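Local coordinates for protein dihydrolipoyl dehydrogenase (Elizabethkingia anophelis NUHP1, PDB 6UZI) that probably catalyses the NAD(+)-dependent oxidation of dihydrolipoyl groups carried on lysines of partner proteins, using FAD and a redox-active disulfide, at residues I405-D410 with E462-A467; E180-L185 with L204-T209; A26-A31 with D112-T117. All coordinates share one frame; numbering follows the deposited sequence.

Contact 1 of 3, residues I405-D410 with E462-A467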
loop_
_atom_site.group_PDB
_atom_site.type_symbol
_atom_site.label_atom_id
_atom_site.label_comp_id
_atom_site.label_asym_id
_atom_site.label_seq_id
_atom_site.Cartn_x
_atom_site.Cartn_y
_atom_site.Cartn_z
ATOM N N ILE A 405 10.162 -1.849 9.846
ATOM C CA ILE A 405 10.812 -1.915 8.542
ATOM C C ILE A 405 12.310 -2.047 8.772
ATOM O O ILE A 405 12.893 -1.295 9.564
ATOM C CB ILE A 405 10.502 -0.679 7.685
ATOM C CG1 ILE A 405 8.992 -0.499 7.548
ATOM C CG2 ILE A 405 11.179 -0.796 6.330
ATOM C CD1 ILE A 405 8.367 -1.474 6.596
ATOM N N LYS A 406 12.928 -3.002 8.087
ATOM C CA LYS A 406 14.332 -3.321 8.293
ATOM C C LYS A 406 15.052 -3.324 6.956
ATOM O O LYS A 406 14.626 -4.003 6.018
ATOM C CB LYS A 406 14.477 -4.671 9.001
ATOM C CG LYS A 406 15.888 -5.240 9.025
ATOM C CD LYS A 406 15.870 -6.684 9.528
ATOM C CE LYS A 406 17.264 -7.157 9.923
ATOM N NZ LYS A 406 17.238 -8.544 10.445
ATOM N N ILE A 407 16.138 -2.565 6.869
ATOM C CA ILE A 407 16.921 -2.443 5.647
ATOM C C ILE A 407 18.346 -2.897 5.935
ATOM O O ILE A 407 18.941 -2.493 6.942
ATOM C CB ILE A 407 16.908 -1.002 5.108
ATOM C CG1 ILE A 407 15.522 -0.648 4.568
ATOM C CG2 ILE A 407 17.971 -0.830 4.021
ATOM C CD1 ILE A 407 15.384 0.809 4.138
ATOM N N LEU A 408 18.884 -3.732 5.052
ATOM C CA LEU A 408 20.266 -4.180 5.105
ATOM C C LEU A 408 21.027 -3.533 3.952
ATOM O O LEU A 408 20.568 -3.563 2.804
ATOM C CB LEU A 408 20.344 -5.703 5.016
ATOM C CG LEU A 408 19.540 -6.459 6.073
ATOM C CD1 LEU A 408 19.428 -7.936 5.728
ATOM C CD2 LEU A 408 20.186 -6.283 7.429
ATOM N N ALA A 409 22.187 -2.947 4.258
ATOM C CA ALA A 409 22.987 -2.232 3.276
ATOM C C ALA A 409 24.448 -2.640 3.382
ATOM O O ALA A 409 24.943 -2.939 4.472
ATOM C CB ALA A 409 22.865 -0.720 3.467
ATOM N N ASP A 410 25.140 -2.644 2.238
ATOM C CA ASP A 410 26.572 -2.927 2.235
ATOM C C ASP A 410 27.302 -1.824 2.992
ATOM O O ASP A 410 27.075 -0.637 2.749
ATOM C CB ASP A 410 27.100 -3.033 0.796
ATOM C CG ASP A 410 28.550 -3.521 0.728
ATOM O OD1 ASP A 410 29.474 -2.680 0.622
ATOM O OD2 ASP A 410 28.770 -4.749 0.817
ATOM N N GLU A 462 12.518 6.372 6.695
ATOM C CA GLU A 462 13.186 6.536 7.981
ATOM C C GLU A 462 14.201 5.424 8.222
ATOM O O GLU A 462 15.306 5.684 8.711
ATOM C CB GLU A 462 12.163 6.582 9.113
ATOM C CG GLU A 462 11.286 7.831 9.158
ATOM C CD GLU A 462 12.044 9.107 9.520
ATOM O OE1 GLU A 462 12.961 9.045 10.361
ATOM O OE2 GLU A 462 11.675 10.192 9.018
ATOM N N ALA A 463 13.851 4.179 7.883
ATOM C CA ALA A 463 14.808 3.083 8.034
ATOM C C ALA A 463 16.040 3.296 7.160
ATOM O O ALA A 463 17.168 3.016 7.588
ATOM C CB ALA A 463 14.147 1.746 7.699
ATOM N N ALA A 464 15.845 3.809 5.941
ATOM C CA ALA A 464 16.980 4.088 5.068
ATOM C C ALA A 464 17.877 5.167 5.664
ATOM O O ALA A 464 19.108 5.092 5.559
ATOM C CB ALA A 464 16.487 4.488 3.678
ATOM N N LEU A 465 17.280 6.185 6.289
ATOM C CA LEU A 465 18.077 7.172 7.006
ATOM C C LEU A 465 18.866 6.516 8.131
ATOM O O LEU A 465 20.042 6.836 8.353
ATOM C CB LEU A 465 17.170 8.265 7.568
ATOM C CG LEU A 465 16.671 9.356 6.626
ATOM C CD1 LEU A 465 15.566 10.155 7.294
ATOM C CD2 LEU A 465 17.821 10.254 6.229
ATOM N N ASP A 466 18.238 5.575 8.840
ATOM C CA ASP A 466 18.914 4.884 9.932
ATOM C C ASP A 466 20.056 4.017 9.418
ATOM O O ASP A 466 21.125 3.956 10.035
ATOM C CB ASP A 466 17.902 4.040 10.707
ATOM C CG ASP A 466 18.491 3.427 11.947
ATOM O OD1 ASP A 466 19.054 4.169 12.778
ATOM O OD2 ASP A 466 18.404 2.188 12.071
ATOM N N ALA A 467 19.852 3.355 8.279
ATOM C CA ALA A 467 20.885 2.481 7.740
ATOM C C ALA A 467 22.050 3.285 7.182
ATOM O O ALA A 467 23.215 2.921 7.377
ATOM C CB ALA A 467 20.293 1.578 6.661
#
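Ile407 rises from its strand into a shallow hollow lined by Ala463, Ala464 and Ala467, one small example of a helix laid on the face of an antiparallel sheet, here within the dimerisation domain. The segment axes approach to 7.8 Å and cross at -38°. Small methyls line this face of helix 458-469, and the branched isoleucine supplies the bump. Its extended CG1-CD1 arm (chi2 174°) runs along the near face of the helix, where Ile407 CD1 ends 3.9 Å from Ala463 CB and equally far from Ala464 CB. The second branch, Ile407 CG2, faces one turn further along, 4.3 Å from Ala467 CB. In return Ala463 is the bump on the helix side: its methyl settles between the two isoleucines, with Ile405 CG2 4.1 Å from Ala463 CB, while the outer arm of Ile405 turns away from the helix. Ile407 also touches Ile416 and Val419 of the adjoining strand, and helix 443-447 packs on Ala464 and Ala467, so apolar groups continue around the contact. Lys406 points the other way, to salt bridges with Asp222 and Glu372. The end of the arm, Ile407 CD1, lies 3.5 Å from Ala464 N.

Contact 2 of 3, residues E180-L185 with L204-T209; sequences EVPKHL and LGSDVT
His184 holds CG anti to its backbone N (chi1 -174°), which carries the imidazole across to the neighbouring strand, where Thr209 has OG1 anti to its carbonyl carbon and offered to the ring edge. His184 NE2 and Thr209 OG1 meet at 2.8 Å in a hydrogen bond that either could donate. On its way the ring passes Asp207, with His184 CD2 3.3 Å from Asp207 O near the ring plane. Beside this bond runs a parallel ladder, joining the two strands of the beta-alpha-beta unit formed by strand 184-188, helix 192-203 and strand 207-211 in the Rossmann-type domain predicted to bind NAD(+). Asp207 N gives a bond of 3.0 Å to Lys183 O, and Asp207 O accepts from Leu185 N. Thr209 N then bonds to Leu185 O at 3.0 Å. His184 and Asp207 share one face of the sheet, Leu185 and Val208 the other.

Before the strands begin, Ser206 OG donates to Pro182 O, although the modelled length is too short to trust at this resolution. Val181 CG2 packs 3.9 Å from Leu204 CB, beside the Schellman turn at Gly205 that ends the helix. Asp273 takes the N-H groups of both Lys183 and His184. The backbone bonds therefore set the register, and the imidazole-hydroxyl bond adds a side-chain link between the same two strands. Because a hydroxyl can give or accept, that bond does not fix the histidine tautomer; the Asp207 carboxylate, not in contact, might modestly favour a protonated ring.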
loop_
_atom_site.group_PDB
_atom_site.type_symbol
_atom_site.label_atom_id
_atom_site.label_comp_id
_atom_site.label_asym_id
_atom_site.label_seq_id
_atom_site.Cartn_x
_atom_site.Cartn_y
_atom_site.Cartn_z
ATOM N N GLU A 180 -18.610 -24.196 9.379
ATOM C CA GLU A 180 -18.730 -23.616 10.711
ATOM C C GLU A 180 -17.383 -23.048 11.131
ATOM O O GLU A 180 -16.332 -23.438 10.609
ATOM C CB GLU A 180 -19.219 -24.642 11.741
ATOM C CG GLU A 180 -18.284 -25.825 11.942
ATOM C CD GLU A 180 -18.754 -26.773 13.036
ATOM O OE1 GLU A 180 -19.778 -26.475 13.686
ATOM O OE2 GLU A 180 -18.112 -27.829 13.227
ATOM N N VAL A 181 -17.428 -22.087 12.048
ATOM C CA VAL A 181 -16.206 -21.537 12.629
ATOM C C VAL A 181 -15.687 -22.530 13.662
ATOM O O VAL A 181 -16.418 -22.871 14.603
ATOM C CB VAL A 181 -16.443 -20.167 13.278
ATOM C CG1 VAL A 181 -15.204 -19.751 14.069
ATOM C CG2 VAL A 181 -16.800 -19.126 12.220
ATOM N N PRO A 182 -14.470 -23.048 13.515
ATOM C CA PRO A 182 -13.979 -24.064 14.458
ATOM C C PRO A 182 -13.933 -23.540 15.884
ATOM O O PRO A 182 -13.648 -22.366 16.128
ATOM C CB PRO A 182 -12.571 -24.376 13.941
ATOM C CG PRO A 182 -12.608 -23.992 12.504
ATOM C CD PRO A 182 -13.510 -22.792 12.432
ATOM N N LYS A 183 -14.212 -24.430 16.839
ATOM C CA LYS A 183 -14.013 -24.067 18.236
ATOM C C LYS A 183 -12.529 -24.023 18.568
ATOM O O LYS A 183 -12.045 -23.054 19.164
ATOM C CB LYS A 183 -14.757 -25.038 19.146
ATOM C CG LYS A 183 -16.252 -25.025 18.919
ATOM C CD LYS A 183 -17.012 -25.852 19.956
ATOM C CE LYS A 183 -16.754 -27.342 19.817
ATOM N NZ LYS A 183 -17.781 -28.121 20.563
ATOM N N HIS A 184 -11.780 -25.036 18.139
ATOM C CA HIS A 184 -10.335 -25.063 18.339
ATOM C C HIS A 184 -9.691 -25.644 17.086
ATOM O O HIS A 184 -9.787 -26.849 16.837
ATOM C CB HIS A 184 -9.965 -25.883 19.575
ATOM C CG HIS A 184 -8.510 -25.827 19.919
ATOM N ND1 HIS A 184 -7.963 -26.534 20.968
ATOM C CD2 HIS A 184 -7.490 -25.128 19.366
ATOM C CE1 HIS A 184 -6.669 -26.280 21.044
ATOM N NE2 HIS A 184 -6.357 -25.432 20.082
ATOM N N LEU A 185 -9.029 -24.793 16.305
ATOM C CA LEU A 185 -8.349 -25.216 15.089
ATOM C C LEU A 185 -6.886 -25.489 15.412
ATOM O O LEU A 185 -6.190 -24.618 15.945
ATOM C CB LEU A 185 -8.455 -24.155 13.994
ATOM C CG LEU A 185 -7.673 -24.419 12.697
ATOM C CD1 LEU A 185 -8.242 -25.629 11.964
ATOM C CD2 LEU A 185 -7.651 -23.196 11.787
ATOM N N LEU A 204 -12.370 -14.977 13.609
ATOM C CA LEU A 204 -13.782 -15.353 13.644
ATOM C C LEU A 204 -14.206 -16.044 14.938
ATOM O O LEU A 204 -15.352 -16.497 15.025
ATOM C CB LEU A 204 -14.116 -16.260 12.461
ATOM C CG LEU A 204 -13.947 -15.713 11.044
ATOM C CD1 LEU A 204 -14.539 -16.701 10.046
ATOM C CD2 LEU A 204 -14.578 -14.330 10.887
ATOM N N GLY A 205 -13.329 -16.153 15.932
ATOM C CA GLY A 205 -13.692 -16.708 17.221
ATOM C C GLY A 205 -12.993 -17.999 17.588
ATOM O O GLY A 205 -13.125 -18.442 18.738
ATOM N N SER A 206 -12.282 -18.644 16.666
ATOM C CA SER A 206 -11.647 -19.918 16.962
ATOM C C SER A 206 -10.460 -19.738 17.897
ATOM O O SER A 206 -9.813 -18.688 17.926
ATOM C CB SER A 206 -11.151 -20.604 15.679
ATOM O OG SER A 206 -12.216 -21.012 14.843
ATOM N N ASP A 207 -10.188 -20.782 18.675
ATOM C CA ASP A 207 -8.877 -20.955 19.276
ATOM C C ASP A 207 -7.979 -21.605 18.235
ATOM O O ASP A 207 -8.390 -22.561 17.572
ATOM C CB ASP A 207 -8.957 -21.832 20.524
ATOM C CG ASP A 207 -9.293 -21.049 21.770
ATOM O OD1 ASP A 207 -9.113 -19.812 21.769
ATOM O OD2 ASP A 207 -9.739 -21.676 22.755
ATOM N N VAL A 208 -6.773 -21.075 18.058
ATOM C CA VAL A 208 -5.852 -21.585 17.049
ATOM C C VAL A 208 -4.521 -21.902 17.711
ATOM O O VAL A 208 -3.905 -21.023 18.328
ATOM C CB VAL A 208 -5.647 -20.598 15.890
ATOM C CG1 VAL A 208 -4.743 -21.221 14.847
ATOM C CG2 VAL A 208 -6.986 -20.194 15.287
ATOM N N THR A 209 -4.071 -23.144 17.569
ATOM C CA THR A 209 -2.766 -23.578 18.049
ATOM C C THR A 209 -1.969 -24.103 16.863
ATOM O O THR A 209 -2.445 -24.972 16.124
ATOM C CB THR A 209 -2.897 -24.655 19.130
ATOM O OG1 THR A 209 -3.800 -24.209 20.149
ATOM C CG2 THR A 209 -1.544 -24.941 19.757
#

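Contact 3 of 3, residues A26-A31 with D112-T117; sequences AAIRCA and DKNKIT
Ile116 meets Ile28 at about a right angle while Asn114 slants across the same residue, and together they set the turn that follows helix 89-113 against helix 21-32, the helix that follows the first glycine-rich turn of the FAD-binding Rossmann-type domain. Ile116 keeps CG1 anti to its carbonyl carbon (chi1 -66°), which directs the arm at the helix surface. Ile116 CD1 rests 3.9 Å from Ala27 CB and 4.1 Å from Ile28 CG1. Further back along the arm, Ile116 CG1 lies 4.0 Å from Ala31 CB, so two alanines one turn apart border this isoleucine. Asn114 meets the next part of the helix: its CB is 3.9 Å from Ala31 CB, and its amide is held by a bond from ND2 to Leu110 O, with OD1 then 3.5 Å from Ile28 CG2. The second subunit adds to the packing, Ile473 of that chain touching Ile28. A Schellman motif with Lys115 at positive phi ends the helix, and the chain leaves it with Ile116 directed at helix 21-32. Asp112 O takes two bonds there, from Lys115 N at 3.1 Å and from Lys115 NZ at 2.9 Å, reaching it from opposite faces of the carbonyl plane.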
loop_
_atom_site.group_PDB
_atom_site.type_symbol
_atom_site.label_atom_id
_atom_site.label_comp_id
_atom_site.label_asym_id
_atom_site.label_seq_id
_atom_site.Cartn_x
_atom_site.Cartn_y
_atom_site.Cartn_z
ATOM N N ALA A 26 2.028 -17.519 -19.439
ATOM C CA ALA A 26 2.915 -17.984 -20.501
ATOM C C ALA A 26 2.176 -18.109 -21.825
ATOM O O ALA A 26 2.711 -17.741 -22.877
ATOM C CB ALA A 26 3.543 -19.322 -20.117
ATOM N N ALA A 27 0.954 -18.648 -21.798
ATOM C CA ALA A 27 0.184 -18.791 -23.029
ATOM C C ALA A 27 -0.105 -17.436 -23.661
ATOM O O ALA A 27 0.066 -17.262 -24.873
ATOM C CB ALA A 27 -1.118 -19.546 -22.756
ATOM N N ILE A 28 -0.512 -16.454 -22.854
ATOM C CA ILE A 28 -0.801 -15.126 -23.393
ATOM C C ILE A 28 0.447 -14.531 -24.024
ATOM O O ILE A 28 0.398 -13.957 -25.119
ATOM C CB ILE A 28 -1.362 -14.210 -22.290
ATOM C CG1 ILE A 28 -2.729 -14.709 -21.825
ATOM C CG2 ILE A 28 -1.450 -12.778 -22.774
ATOM C CD1 ILE A 28 -3.283 -13.939 -20.656
ATOM N N ARG A 29 1.587 -14.668 -23.349
ATOM C CA ARG A 29 2.820 -14.129 -23.900
ATOM C C ARG A 29 3.230 -14.863 -25.173
ATOM O O ARG A 29 3.774 -14.242 -26.093
ATOM C CB ARG A 29 3.922 -14.188 -22.842
ATOM C CG ARG A 29 5.155 -13.376 -23.176
ATOM C CD ARG A 29 4.891 -11.910 -22.972
ATOM N NE ARG A 29 6.013 -11.114 -23.453
ATOM C CZ ARG A 29 6.001 -10.407 -24.578
ATOM N NH1 ARG A 29 4.915 -10.391 -25.337
ATOM N NH2 ARG A 29 7.071 -9.714 -24.936
ATOM N N CYS A 30 2.963 -16.171 -25.256
ATOM C CA CYS A 30 3.225 -16.898 -26.497
ATOM C C CYS A 30 2.303 -16.424 -27.610
ATOM O O CYS A 30 2.728 -16.286 -28.764
ATOM C CB CYS A 30 3.071 -18.404 -26.281
ATOM S SG CYS A 30 4.486 -19.174 -25.471
ATOM N N ALA A 31 1.032 -16.192 -27.286
ATOM C CA ALA A 31 0.113 -15.656 -28.279
ATOM C C ALA A 31 0.512 -14.240 -28.705
ATOM O O ALA A 31 0.389 -13.887 -29.884
ATOM C CB ALA A 31 -1.313 -15.688 -27.730
ATOM N N ASP A 112 -9.841 -16.167 -24.864
ATOM C CA ASP A 112 -10.524 -15.903 -26.129
ATOM C C ASP A 112 -9.933 -14.693 -26.824
ATOM O O ASP A 112 -9.756 -14.696 -28.047
ATOM C CB ASP A 112 -12.019 -15.663 -25.908
ATOM C CG ASP A 112 -12.745 -16.886 -25.397
ATOM O OD1 ASP A 112 -13.909 -16.736 -24.974
ATOM O OD2 ASP A 112 -12.148 -17.984 -25.368
ATOM N N LYS A 113 -9.614 -13.650 -26.053
ATOM C CA LYS A 113 -9.086 -12.429 -26.645
ATOM C C LYS A 113 -7.751 -12.686 -27.336
ATOM O O LYS A 113 -7.493 -12.150 -28.421
ATOM C CB LYS A 113 -8.977 -11.343 -25.577
ATOM C CG LYS A 113 -8.649 -9.986 -26.116
ATOM C CD LYS A 113 -8.128 -9.067 -25.032
ATOM C CE LYS A 113 -6.797 -8.459 -25.435
ATOM N NZ LYS A 113 -6.591 -7.140 -24.785
ATOM N N ASN A 114 -6.904 -13.526 -26.744
ATOM C CA ASN A 114 -5.599 -13.836 -27.305
ATOM C C ASN A 114 -5.637 -14.997 -28.290
ATOM O O ASN A 114 -4.578 -15.404 -28.785
ATOM C CB ASN A 114 -4.602 -14.141 -26.187
ATOM C CG ASN A 114 -4.253 -12.919 -25.367
ATOM O OD1 ASN A 114 -3.284 -12.229 -25.658
ATOM N ND2 ASN A 114 -5.028 -12.658 -24.323
ATOM N N LYS A 115 -6.832 -15.503 -28.610
ATOM C CA LYS A 115 -7.021 -16.566 -29.603
ATOM C C LYS A 115 -6.266 -17.834 -29.212
ATOM O O LYS A 115 -5.689 -18.527 -30.057
ATOM C CB LYS A 115 -6.611 -16.095 -31.003
ATOM C CG LYS A 115 -7.400 -14.891 -31.499
ATOM C CD LYS A 115 -8.874 -15.233 -31.622
ATOM C CE LYS A 115 -9.726 -14.009 -31.898
ATOM N NZ LYS A 115 -10.277 -13.427 -30.645
ATOM N N ILE A 116 -6.298 -18.157 -27.919
ATOM C CA ILE A 116 -5.668 -19.363 -27.405
ATOM C C ILE A 116 -6.702 -20.475 -27.373
ATOM O O ILE A 116 -7.800 -20.302 -26.831
ATOM C CB ILE A 116 -5.086 -19.131 -26.002
ATOM C CG1 ILE A 116 -3.937 -18.125 -26.041
ATOM C CG2 ILE A 116 -4.614 -20.448 -25.404
ATOM C CD1 ILE A 116 -3.688 -17.449 -24.714
ATOM N N THR A 117 -6.343 -21.633 -27.913
ATOM C CA THR A 117 -7.234 -22.777 -27.833
ATOM C C THR A 117 -7.180 -23.339 -26.423
ATOM O O THR A 117 -6.098 -23.574 -25.878
ATOM C CB THR A 117 -6.839 -23.851 -28.841
ATOM O OG1 THR A 117 -6.660 -23.254 -30.130
ATOM C CG2 THR A 117 -7.913 -24.909 -28.920
#

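Overall arrangement
The three contacts illustrate how interface chemistry follows place in a fold. Contact 1 is wholly buried and apolar; contact 3 is mostly so, with Asn114 at its partly exposed side; neither has a hydrogen bond across it. One sets a helix on an antiparallel sheet, the other packs the turn after one helix on the side of another. Contact 2, only partly buried, pairs neighbouring parallel strands chiefly through hydrogen bonds, with some apolar packing before the strands. They share no secondary-structure element. Contacts 2 and 3 belong to two Rossmann-type units, on opposite sides of the chain's centre; contact 1 belongs to the dimerisation domain. Contact 3 alone is touched by the second subunit.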